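Local coordinates for protein D-glyceraldehyde dehydrogenase (NADP(+)) (Thermoplasma acidophilum, PDB 5IZD) that oxidises D-glyceraldehyde to glycerate with NADP(+) as cofactor in the non-phosphorylated Entner-Doudoroff pathway, at residues A[245-250]-A[407-412]. Sequence-based numbering, arbitrary orientation.
Sequences ILELGG and YGLASY
L409 and E247 meet with their side chains crossed at about a right angle: methyl CD2 of L409 lies 3.4 Å from OE1 of E247, and the same methyl rests 3.7 Å from the carbonyl O of G249. The first torsion of L409 (chi1 170°) swings its branch away from the backbone N and carries CD2 to the carboxylate. Two residues before L409, Y407 packs against the backbone of G250; the CA of G250 sits 3.8 Å from CD1 of Y407, and the G250 peptide carbon lies over one face of the ring. No direct hydrogen bond joins 245-250 to 407-412. A single water bridges them instead, donating to G249 O at 2.9 Å and accepting from G408 N at the same distance, in plane with the edge of the Y407 ring. Segment 245-250 belongs to the crossing between the cofactor-binding and catalytic domains of the aldehyde dehydrogenase fold: the chain leaves strand 243-247 and enters strand 252-256, whose neighbour in the sheet is strand 410-414. E247 is the predicted proton acceptor. Its chain bends at chi2 (-103°), and OE1 takes the N-H of G249 nearly along its own C-O axis (3.0 Å), while OE2 shares a weak hydrogen bond with NE2 of H447. Replacing E247 by alanine removes the carboxylate, which would probably leave the N-H of G249 without its acceptor and open a gap beside CD2 of L409. Farther out, E381 ties both sides together, its carboxylate accepting from G250 N and its backbone N donating to the Y407 hydroxyl. R451 grips the carbonyl O of Y407.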
loop_
_atom_site.group_PDB
_atom_site.type_symbol
_atom_site.label_atom_id
_atom_site.label_comp_id
_atom_site.label_asym_id
_atom_site.label_seq_id
_atom_site.Cartn_x
_atom_site.Cartn_y
_atom_site.Cartn_z
ATOM N N ILE A 245 -20.327 2.183 9.046
ATOM C CA ILE A 245 -19.463 1.124 9.575
ATOM C C ILE A 245 -20.336 0.431 10.599
ATOM O O ILE A 245 -20.670 1.066 11.642
ATOM C CB ILE A 245 -18.195 1.639 10.254
ATOM C CG1 ILE A 245 -17.323 2.522 9.327
ATOM C CG2 ILE A 245 -17.395 0.450 10.818
ATOM C CD1 ILE A 245 -16.231 3.312 10.068
ATOM N N LEU A 246 -20.813 -0.766 10.262
ATOM C CA LEU A 246 -21.810 -1.502 11.047
ATOM C C LEU A 246 -21.292 -2.906 11.249
ATOM O O LEU A 246 -20.946 -3.606 10.251
ATOM C CB LEU A 246 -23.151 -1.658 10.328
ATOM C CG LEU A 246 -23.829 -0.402 9.802
ATOM C CD1 LEU A 246 -25.096 -0.771 9.030
ATOM C CD2 LEU A 246 -24.106 0.555 10.929
ATOM N N GLU A 247 -21.326 -3.343 12.496
ATOM C CA GLU A 247 -21.013 -4.702 12.853
ATOM C C GLU A 247 -22.141 -5.311 13.683
ATOM O O GLU A 247 -22.439 -4.791 14.761
ATOM C CB GLU A 247 -19.683 -4.725 13.593
ATOM C CG GLU A 247 -19.127 -6.162 13.706
ATOM C CD GLU A 247 -19.290 -6.803 15.069
ATOM O OE1 GLU A 247 -20.267 -7.562 15.269
ATOM O OE2 GLU A 247 -18.418 -6.546 15.955
ATOM N N LEU A 248 -22.776 -6.373 13.142
ATOM C CA LEU A 248 -24.092 -6.805 13.521
ATOM C C LEU A 248 -24.116 -8.239 14.112
ATOM O O LEU A 248 -25.131 -8.919 14.044
ATOM C CB LEU A 248 -25.095 -6.637 12.380
ATOM C CG LEU A 248 -25.107 -5.254 11.762
ATOM C CD1 LEU A 248 -26.087 -5.165 10.586
ATOM C CD2 LEU A 248 -25.437 -4.196 12.778
ATOM N N GLY A 249 -22.952 -8.690 14.614
ATOM C CA GLY A 249 -22.905 -9.984 15.320
ATOM C C GLY A 249 -22.829 -11.115 14.287
ATOM O O GLY A 249 -22.459 -10.841 13.132
ATOM N N GLY A 250 -23.180 -12.343 14.689
ATOM C CA GLY A 250 -22.932 -13.511 13.864
ATOM C C GLY A 250 -23.446 -14.815 14.371
ATOM O O GLY A 250 -24.180 -14.865 15.345
ATOM N N TYR A 407 -25.580 -15.347 8.483
ATOM C CA TYR A 407 -24.494 -14.664 9.121
ATOM C C TYR A 407 -23.166 -15.028 8.496
ATOM O O TYR A 407 -23.066 -15.945 7.661
ATOM C CB TYR A 407 -24.501 -14.996 10.592
ATOM C CG TYR A 407 -25.777 -14.665 11.308
ATOM C CD1 TYR A 407 -26.048 -13.367 11.765
ATOM C CD2 TYR A 407 -26.709 -15.663 11.582
ATOM C CE1 TYR A 407 -27.228 -13.085 12.438
ATOM C CE2 TYR A 407 -27.876 -15.412 12.279
ATOM C CZ TYR A 407 -28.125 -14.123 12.746
ATOM O OH TYR A 407 -29.309 -13.910 13.429
ATOM N N GLY A 408 -22.146 -14.270 8.875
ATOM C CA GLY A 408 -20.822 -14.371 8.286
ATOM C C GLY A 408 -19.635 -13.709 8.951
ATOM O O GLY A 408 -18.664 -13.226 8.265
ATOM N N LEU A 409 -19.641 -13.659 10.273
ATOM C CA LEU A 409 -18.548 -12.964 10.929
ATOM C C LEU A 409 -17.440 -13.954 11.333
ATOM O O LEU A 409 -16.566 -14.241 10.490
ATOM C CB LEU A 409 -19.071 -12.040 12.000
ATOM C CG LEU A 409 -18.157 -11.346 13.015
ATOM C CD1 LEU A 409 -16.894 -10.850 12.429
ATOM C CD2 LEU A 409 -18.901 -10.201 13.710
ATOM N N ALA A 410 -17.493 -14.544 12.526
ATOM C CA ALA A 410 -16.402 -15.430 12.975
ATOM C C ALA A 410 -16.683 -16.896 12.749
ATOM O O ALA A 410 -17.823 -17.289 12.492
ATOM C CB ALA A 410 -16.142 -15.204 14.446
ATOM N N SER A 411 -15.622 -17.688 12.856
ATOM C CA SER A 411 -15.684 -19.117 12.684
ATOM C C SER A 411 -14.395 -19.716 13.283
ATOM O O SER A 411 -13.416 -18.976 13.465
ATOM C CB SER A 411 -15.835 -19.473 11.175
ATOM O OG SER A 411 -14.692 -19.050 10.463
ATOM N N TYR A 412 -14.441 -21.012 13.623
ATOM C CA TYR A 412 -13.379 -21.719 14.351
ATOM C C TYR A 412 -13.168 -23.081 13.732
ATOM O O TYR A 412 -14.141 -23.768 13.408
ATOM C CB TYR A 412 -13.697 -21.894 15.857
ATOM C CG TYR A 412 -13.943 -20.574 16.567
ATOM C CD1 TYR A 412 -15.186 -20.012 16.566
ATOM C CD2 TYR A 412 -12.924 -19.915 17.242
ATOM C CE1 TYR A 412 -15.442 -18.797 17.216
ATOM C CE2 TYR A 412 -13.153 -18.659 17.876
ATOM C CZ TYR A 412 -14.407 -18.103 17.847
ATOM O OH TYR A 412 -14.659 -16.872 18.390
HETATM O O HOH W 1 -22.772 -11.985 10.464
#